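Side-chain contacts in Pre-mRNA-processing-splicing factor 8 (Cryptococcus neoformans var. grubii serotype A, PDB 6MX6), which carries an intein that probably excises itself by protein splicing and joins the flanking parts of the spliceosomal host protein: residues G9-R14 with E19-D24; D29-P34 with F157-D162. All blocks are in the same frame, centred on the assembly; numbering follows the deposited sequence.

In the fold
Both contacts lie at one end of the intein, about 12 Å apart between centres, and follow one another along the chain. Contact 1 is local and partly buried, with Gly9 and Glu19 exposed: residues 9-14 and 19-24 form a hairpin held by backbone hydrogen bonds, with a salt bridge on one face and aliphatic groups on the other. Contact 2 is more buried and long-range: residues 29-34 and 157-162, 123 residues apart, meet through side chains without a hydrogen bond. The two adjoin. Leu13 O lies 3.0 Å from Leu32 N, a probable hydrogen bond between strands 11-13 and 30-32, and Phe157 packs against Leu12 and Val22 as well as Leu31.

Contact 1: G9-R14 with E19-D24; sequences GTRLLR and EVLVED
Gly9 begins the contact by giving its N-H to Glu23, with N and OE1 2.8 Å apart; the oxygen is met on its syn side, somewhat out of the carboxylate plane. Glu23 reaches back to it because its chain bends at chi2 (-95°). At the positive phi of Gly9 a side chain would press on the carbonyl O of the residue before. Next comes Thr10, whose carbonyl O accepts Val22 N at 2.9 Å, while its OG1 turns to Gln7 O. Arg11 is the polar centre of one face. Bent at chi3 (57°), it offers the side of its guanidinium to Glu19: Arg11 NE lies 2.8 Å from Glu19 OE1 and NH2 3.0 Å from OE2, so two nitrogens grip both oxygens. Guanidinium and carboxylate are nearly coplanar, 30° apart, and this pair of hydrogen bonds within the salt bridge restrains the rotation of both groups. Leu21 lies on the same face, its CD2 3.6 Å from Arg11 CG, and Tyr168 adds a cation-pi contact to the arginine. The frame is an antiparallel beta hairpin of the Hint fold, strands 11-13 and 19-21. Its hydrogen-bonded pair is Leu12 and Val20, joined both ways between backbones, with Leu12 N 2.9 Å from Val20 O. The Leu12 side chain takes the opposite face, away from the salt bridge, where CD1 rests 3.9 Å from Val22 CB; Phe157 covers both residues from strand 152-159. Leu13 pairs with Glu19 without hydrogen bonds, its side chain back on the face of Arg11 and turned to Leu166. Beyond the strand, Arg14 stretches out across Val20 at about a right angle, bringing CG against CG1 and laying one guanidinium face over CG2, which is 3.6 Å from NH2.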
ATOM      1  N   GLY A   9       8.547   3.108   9.129  1.00 18.27           N
ATOM      2  CA  GLY A   9       7.579   3.745   9.995  1.00 17.84           C
ATOM      3  C   GLY A   9       6.147   3.541   9.569  1.00 24.35           C
ATOM      4  O   GLY A   9       5.235   3.969  10.290  1.00 25.09           O
ATOM      5  N   THR A  10       5.920   2.904   8.425  1.00 18.54           N
ATOM      6  CA  THR A  10       4.570   2.542   8.024  1.00 18.11           C
ATOM      7  C   THR A  10       4.032   1.479   8.979  1.00 19.92           C
ATOM      8  O   THR A  10       4.700   0.478   9.251  1.00 19.04           O
ATOM      9  CB  THR A  10       4.553   2.033   6.584  1.00 22.17           C
ATOM     10  OG1 THR A  10       5.069   3.039   5.690  1.00 19.37           O
ATOM     11  CG2 THR A  10       3.138   1.678   6.178  1.00 22.79           C
ATOM     12  N   ARG A  11       2.827   1.708   9.502  1.00 20.56           N
ATOM     13  CA  ARG A  11       2.234   0.839  10.515  1.00 21.02           C
ATOM     14  C   ARG A  11       1.331  -0.190   9.846  1.00 23.77           C
ATOM     15  O   ARG A  11       0.368   0.174   9.161  1.00 21.65           O
ATOM     16  CB  ARG A  11       1.447   1.672  11.535  1.00 24.31           C
ATOM     17  CG  ARG A  11       2.294   2.704  12.270  1.00 28.01           C
ATOM     18  CD  ARG A  11       1.460   3.883  12.768  1.00 37.48           C
ATOM     19  NE  ARG A  11       0.379   3.448  13.645  1.00 40.93           N
ATOM     20  CZ  ARG A  11      -0.542   4.258  14.154  1.00 37.78           C
ATOM     21  NH1 ARG A  11      -0.516   5.554  13.874  1.00 34.98           N
ATOM     22  NH2 ARG A  11      -1.492   3.768  14.941  1.00 35.06           N
ATOM     23  N   LEU A  12       1.633  -1.470  10.051  1.00 18.77           N
ATOM     24  CA  LEU A  12       0.883  -2.587   9.507  1.00 17.10           C
ATOM     25  C   LEU A  12       0.212  -3.360  10.633  1.00 20.23           C
ATOM     26  O   LEU A  12       0.505  -3.154  11.813  1.00 21.48           O
ATOM     27  CB  LEU A  12       1.808  -3.513   8.712  1.00 19.04           C
ATOM     28  CG  LEU A  12       2.734  -2.783   7.738  1.00 23.86           C
ATOM     29  CD1 LEU A  12       3.708  -3.741   7.077  1.00 21.69           C
ATOM     30  CD2 LEU A  12       1.901  -2.050   6.688  1.00 19.13           C
ATOM     31  N   LEU A  13      -0.670  -4.284  10.251  1.00 22.36           N
ATOM     32  CA  LEU A  13      -1.409  -5.115  11.202  1.00 22.47           C
ATOM     33  C   LEU A  13      -0.862  -6.537  11.179  1.00 21.71           C
ATOM     34  O   LEU A  13      -0.801  -7.165  10.116  1.00 26.07           O
ATOM     35  CB  LEU A  13      -2.904  -5.124  10.877  1.00 27.70           C
ATOM     36  CG  LEU A  13      -3.639  -3.805  11.111  1.00 26.41           C
ATOM     37  CD1 LEU A  13      -5.097  -3.912  10.711  1.00 25.45           C
ATOM     38  CD2 LEU A  13      -3.503  -3.368  12.554  1.00 30.89           C
ATOM     39  N   ARG A  14      -0.468  -7.039  12.348  1.00 25.19           N
ATOM     40  CA  ARG A  14      -0.191  -8.461  12.488  1.00 25.51           C
ATOM     41  C   ARG A  14      -1.483  -9.265  12.366  1.00 31.44           C
ATOM     42  O   ARG A  14      -2.591  -8.737  12.496  1.00 28.02           O
ATOM     43  CB  ARG A  14       0.461  -8.760  13.837  1.00 27.44           C
ATOM     44  CG  ARG A  14       1.873  -8.237  14.014  1.00 32.18           C
ATOM     45  CD  ARG A  14       2.474  -8.781  15.302  1.00 30.00           C
ATOM     46  NE  ARG A  14       3.790  -8.218  15.581  1.00 30.17           N
ATOM     47  CZ  ARG A  14       4.917  -8.646  15.024  1.00 29.10           C
ATOM     48  NH1 ARG A  14       4.892  -9.643  14.148  1.00 36.39           N
ATOM     49  NH2 ARG A  14       6.068  -8.075  15.340  1.00 36.61           N
ATOM     50  N   GLU A  19      -0.289  -3.951  16.090  1.00 26.51           N
ATOM     51  CA  GLU A  19       0.444  -3.208  15.071  1.00 25.74           C
ATOM     52  C   GLU A  19       1.912  -3.620  15.044  1.00 28.43           C
ATOM     53  O   GLU A  19       2.491  -3.991  16.064  1.00 25.60           O
ATOM     54  CB  GLU A  19       0.339  -1.701  15.313  1.00 24.71           C
ATOM     55  CG  GLU A  19      -1.066  -1.162  15.208  1.00 27.87           C
ATOM     56  CD  GLU A  19      -1.119   0.356  15.102  1.00 50.83           C
ATOM     57  OE1 GLU A  19      -0.054   0.992  14.933  1.00 48.22           O
ATOM     58  OE2 GLU A  19      -2.235   0.915  15.193  1.00 41.17           O
ATOM     59  N   VAL A  20       2.515  -3.527  13.862  1.00 26.30           N
ATOM     60  CA  VAL A  20       3.952  -3.734  13.682  1.00 27.08           C
ATOM     61  C   VAL A  20       4.443  -2.740  12.637  1.00 28.03           C
ATOM     62  O   VAL A  20       3.771  -2.507  11.629  1.00 22.31           O
ATOM     63  CB  VAL A  20       4.288  -5.189  13.270  1.00 28.67           C
ATOM     64  CG1 VAL A  20       3.537  -5.600  12.013  1.00 24.31           C
ATOM     65  CG2 VAL A  20       5.792  -5.362  13.064  1.00 30.32           C
ATOM     66  N   LEU A  21       5.595  -2.125  12.888  1.00 24.01           N
ATOM     67  CA  LEU A  21       6.173  -1.243  11.882  1.00 24.77           C
ATOM     68  C   LEU A  21       6.768  -2.084  10.759  1.00 30.20           C
ATOM     69  O   LEU A  21       7.248  -3.198  10.983  1.00 25.56           O
ATOM     70  CB  LEU A  21       7.238  -0.335  12.496  1.00 25.76           C
ATOM     71  CG  LEU A  21       6.763   0.635  13.587  1.00 27.78           C
ATOM     72  CD1 LEU A  21       7.930   1.482  14.090  1.00 30.18           C
ATOM     73  CD2 LEU A  21       5.627   1.521  13.097  1.00 28.93           C
ATOM     74  N   VAL A  22       6.709  -1.553   9.536  1.00 19.73           N
ATOM     75  CA  VAL A  22       7.089  -2.344   8.370  1.00 17.79           C
ATOM     76  C   VAL A  22       8.526  -2.841   8.499  1.00 20.92           C
ATOM     77  O   VAL A  22       8.846  -3.965   8.094  1.00 25.59           O
ATOM     78  CB  VAL A  22       6.880  -1.536   7.070  1.00 19.78           C
ATOM     79  CG1 VAL A  22       7.732  -0.262   7.062  1.00 18.41           C
ATOM     80  CG2 VAL A  22       7.207  -2.392   5.859  1.00 22.09           C
ATOM     81  N   GLU A  23       9.407  -2.028   9.080  1.00 21.08           N
ATOM     82  CA  GLU A  23      10.806  -2.418   9.207  1.00 25.72           C
ATOM     83  C   GLU A  23      11.041  -3.426  10.325  1.00 22.99           C
ATOM     84  O   GLU A  23      12.144  -3.980  10.410  1.00 28.56           O
ATOM     85  CB  GLU A  23      11.688  -1.187   9.431  1.00 27.64           C
ATOM     86  CG  GLU A  23      11.506  -0.502  10.778  1.00 25.92           C
ATOM     87  CD  GLU A  23      10.515   0.653  10.704  1.00 31.14           C
ATOM     88  OE1 GLU A  23       9.642   0.621   9.814  1.00 24.71           O
ATOM     89  OE2 GLU A  23      10.617   1.588  11.528  1.00 33.73           O
ATOM     90  N   ASP A  24      10.047  -3.679  11.173  1.00 24.00           N
ATOM     91  CA  ASP A  24      10.145  -4.706  12.205  1.00 27.73           C
ATOM     92  C   ASP A  24       9.578  -6.044  11.753  1.00 26.38           C
ATOM     93  O   ASP A  24       9.644  -7.018  12.510  1.00 28.99           O
ATOM     94  CB  ASP A  24       9.430  -4.246  13.482  1.00 27.53           C
ATOM     95  CG  ASP A  24      10.056  -2.995  14.081  1.00 42.50           C
ATOM     96  OD1 ASP A  24      11.261  -2.763  13.848  1.00 41.64           O
ATOM     97  OD2 ASP A  24       9.342  -2.241  14.782  1.00 49.42           O
TER

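Contact 2: D29-P34 with F157-D162; sequences DQLLGP and FVVDKD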
ATOM      1  N   ASP A  29       6.861 -13.851   9.512  1.00 33.51           N
ATOM      2  CA  ASP A  29       5.886 -13.132  10.327  1.00 35.89           C
ATOM      3  C   ASP A  29       4.490 -13.212   9.715  1.00 25.21           C
ATOM      4  O   ASP A  29       4.315 -13.244   8.496  1.00 29.13           O
ATOM      5  CB  ASP A  29       6.297 -11.663  10.497  1.00 26.73           C
ATOM      6  CG  ASP A  29       7.025 -11.411  11.804  1.00 43.13           C
ATOM      7  OD1 ASP A  29       7.120 -12.361  12.610  1.00 51.57           O
ATOM      8  OD2 ASP A  29       7.503 -10.272  12.031  1.00 33.53           O
ATOM      9  N   GLN A  30       3.484 -13.244  10.584  1.00 32.10           N
ATOM     10  CA  GLN A  30       2.095 -13.348  10.165  1.00 27.60           C
ATOM     11  C   GLN A  30       1.463 -11.959  10.170  1.00 26.57           C
ATOM     12  O   GLN A  30       1.467 -11.275  11.199  1.00 28.97           O
ATOM     13  CB  GLN A  30       1.329 -14.303  11.081  1.00 33.68           C
ATOM     14  CG  GLN A  30       1.872 -15.738  11.064  1.00 31.55           C
ATOM     15  CD  GLN A  30       1.767 -16.385   9.695  1.00 29.91           C
ATOM     16  OE1 GLN A  30       0.686 -16.790   9.272  1.00 35.43           O
ATOM     17  NE2 GLN A  30       2.896 -16.482   8.992  1.00 32.29           N
ATOM     18  N   LEU A  31       0.940 -11.551   9.021  1.00 29.25           N
ATOM     19  CA  LEU A  31       0.231 -10.295   8.816  1.00 29.43           C
ATOM     20  C   LEU A  31      -1.241 -10.563   8.540  1.00 33.42           C
ATOM     21  O   LEU A  31      -1.654 -11.687   8.244  1.00 32.54           O
ATOM     22  CB  LEU A  31       0.830  -9.519   7.640  1.00 25.69           C
ATOM     23  CG  LEU A  31       2.316  -9.208   7.745  1.00 23.28           C
ATOM     24  CD1 LEU A  31       2.748  -8.488   6.482  1.00 26.99           C
ATOM     25  CD2 LEU A  31       2.581  -8.367   8.978  1.00 29.09           C
ATOM     26  N   LEU A  32      -2.031  -9.499   8.591  1.00 24.53           N
ATOM     27  CA  LEU A  32      -3.470  -9.610   8.414  1.00 23.33           C
ATOM     28  C   LEU A  32      -3.841  -9.336   6.959  1.00 32.46           C
ATOM     29  O   LEU A  32      -3.489  -8.286   6.407  1.00 28.39           O
ATOM     30  CB  LEU A  32      -4.180  -8.645   9.357  1.00 28.87           C
ATOM     31  CG  LEU A  32      -5.700  -8.761   9.399  1.00 32.77           C
ATOM     32  CD1 LEU A  32      -6.113 -10.214   9.571  1.00 30.72           C
ATOM     33  CD2 LEU A  32      -6.227  -7.898  10.524  1.00 28.81           C
ATOM     34  N   GLY A  33      -4.554 -10.282   6.342  1.00 26.98           N
ATOM     35  CA  GLY A  33      -5.081 -10.118   5.005  1.00 26.84           C
ATOM     36  C   GLY A  33      -6.401  -9.374   4.998  1.00 29.68           C
ATOM     37  O   GLY A  33      -7.066  -9.193   6.025  1.00 26.72           O
ATOM     38  N   PRO A  34      -6.805  -8.931   3.806  1.00 27.80           N
ATOM     39  CA  PRO A  34      -8.041  -8.132   3.705  1.00 29.80           C
ATOM     40  C   PRO A  34      -9.302  -8.912   4.036  1.00 43.26           C
ATOM     41  O   PRO A  34     -10.283  -8.307   4.488  1.00 38.57           O
ATOM     42  CB  PRO A  34      -8.031  -7.662   2.244  1.00 30.83           C
ATOM     43  CG  PRO A  34      -7.181  -8.665   1.530  1.00 38.92           C
ATOM     44  CD  PRO A  34      -6.126  -9.076   2.510  1.00 36.09           C
ATOM     45  N   PHE A 157       8.979  -6.664   1.445  1.00 23.97           N
ATOM     46  CA  PHE A 157       8.908  -8.110   1.612  1.00 21.89           C
ATOM     47  C   PHE A 157       7.839  -8.621   0.662  1.00 29.23           C
ATOM     48  O   PHE A 157       7.062  -7.848   0.097  1.00 28.22           O
ATOM     49  CB  PHE A 157       8.616  -8.523   3.064  1.00 26.76           C
ATOM     50  CG  PHE A 157       7.498  -7.748   3.718  1.00 26.33           C
ATOM     51  CD1 PHE A 157       6.186  -7.919   3.313  1.00 25.84           C
ATOM     52  CD2 PHE A 157       7.763  -6.870   4.757  1.00 23.31           C
ATOM     53  CE1 PHE A 157       5.155  -7.217   3.925  1.00 25.48           C
ATOM     54  CE2 PHE A 157       6.739  -6.156   5.368  1.00 25.15           C
ATOM     55  CZ  PHE A 157       5.436  -6.334   4.950  1.00 32.61           C
ATOM     56  N   VAL A 158       7.816  -9.927   0.476  1.00 34.71           N
ATOM     57  CA  VAL A 158       6.738 -10.556  -0.272  1.00 31.75           C
ATOM     58  C   VAL A 158       5.772 -11.161   0.730  1.00 28.09           C
ATOM     59  O   VAL A 158       6.127 -11.477   1.872  1.00 30.56           O
ATOM     60  CB  VAL A 158       7.230 -11.619  -1.278  1.00 37.52           C
ATOM     61  CG1 VAL A 158       7.720 -10.952  -2.556  1.00 35.10           C
ATOM     62  CG2 VAL A 158       8.305 -12.466  -0.667  1.00 35.81           C
ATOM     63  N   VAL A 159       4.531 -11.297   0.295  1.00 32.56           N
ATOM     64  CA  VAL A 159       3.457 -11.858   1.092  1.00 31.57           C
ATOM     65  C   VAL A 159       2.803 -12.948   0.256  1.00 25.18           C
ATOM     66  O   VAL A 159       2.637 -12.788  -0.956  1.00 27.48           O
ATOM     67  CB  VAL A 159       2.446 -10.760   1.499  1.00 36.07           C
ATOM     68  CG1 VAL A 159       1.083 -11.343   1.793  1.00 32.22           C
ATOM     69  CG2 VAL A 159       2.966  -9.979   2.693  1.00 34.78           C
ATOM     70  N   ASP A 160       2.454 -14.063   0.894  1.00 39.59           N
ATOM     71  CA  ASP A 160       1.883 -15.201   0.185  1.00 39.18           C
ATOM     72  C   ASP A 160       0.413 -14.932  -0.141  1.00 48.12           C
ATOM     73  O   ASP A 160      -0.097 -13.821   0.033  1.00 42.23           O
ATOM     74  CB  ASP A 160       2.062 -16.479   1.004  1.00 40.52           C
ATOM     75  CG  ASP A 160       1.220 -16.490   2.271  1.00 48.04           C
ATOM     76  OD1 ASP A 160       0.997 -15.411   2.863  1.00 46.40           O
ATOM     77  OD2 ASP A 160       0.786 -17.588   2.684  1.00 53.63           O
ATOM     78  N   LYS A 161      -0.277 -15.965  -0.627  1.00 45.50           N
ATOM     79  CA  LYS A 161      -1.712 -15.933  -0.954  1.00 39.31           C
ATOM     80  C   LYS A 161      -1.928 -14.845  -2.004  1.00 42.04           C
ATOM     81  O   LYS A 161      -1.202 -14.831  -3.010  1.00 41.56           O
ATOM     82  CB  LYS A 161      -2.530 -15.789   0.326  1.00 36.35           C
ATOM     83  CG  LYS A 161      -2.437 -16.982   1.274  1.00 48.10           C
ATOM     84  CD  LYS A 161      -3.378 -16.819   2.461  1.00 51.81           C
ATOM     85  CE  LYS A 161      -3.359 -18.045   3.362  1.00 48.05           C
ATOM     86  NZ  LYS A 161      -4.167 -17.838   4.596  1.00 51.55           N
ATOM     87  N   ASP A 162      -2.890 -13.935  -1.826  1.00 36.59           N
ATOM     88  CA  ASP A 162      -3.207 -12.924  -2.832  1.00 34.55           C
ATOM     89  C   ASP A 162      -2.228 -11.754  -2.846  1.00 28.31           C
ATOM     90  O   ASP A 162      -2.427 -10.820  -3.631  1.00 36.39           O
ATOM     91  CB  ASP A 162      -4.626 -12.390  -2.620  1.00 36.82           C
ATOM     92  CG  ASP A 162      -4.835 -11.803  -1.233  1.00 38.32           C
ATOM     93  OD1 ASP A 162      -3.885 -11.799  -0.421  1.00 42.83           O
ATOM     94  OD2 ASP A 162      -5.965 -11.350  -0.944  1.00 44.71           O
TER
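In the antiparallel sheet of this Hint-type intein, strand 38-49 runs between strands 30-32 and 152-159, and Leu31 meets Phe157 and Val159 across it. Strands 30-32 and 152-159 are therefore second neighbours in the sheet: Leu31 CA and Val159 CA are 8.5 Å apart, and the contact is made by side chains alone. Among their backbone bonds, Leu31 is joined to Arg39 and Val158 to Ser42, both on the middle strand. One methyl group does the apolar work. Leu31 CD1 comes at the Phe157 ring obliquely, 3.7 Å from CE1 and 3.8 Å from CZ, the two side chains approaching from opposite directions. The same methyl also lies 4.1 Å from Val159 CG2, a branch set beside the backbone N by chi1 of 156°. Leu31 thus bridges alternate residues of one strand; Phe157 also touches Val25, and Val159 also touches Tyr165. Past the strand ends the chemistry changes. Asp162 points back toward residues 29-34 and sets its carboxylate against the ring of Pro34. Its OD1 is engaged by Arg39 NE in a salt bridge and by Leu164 N, which probably steadies the group, while OD2 touches the proline ring 3.8 Å from CG and 4.1 Å from CD.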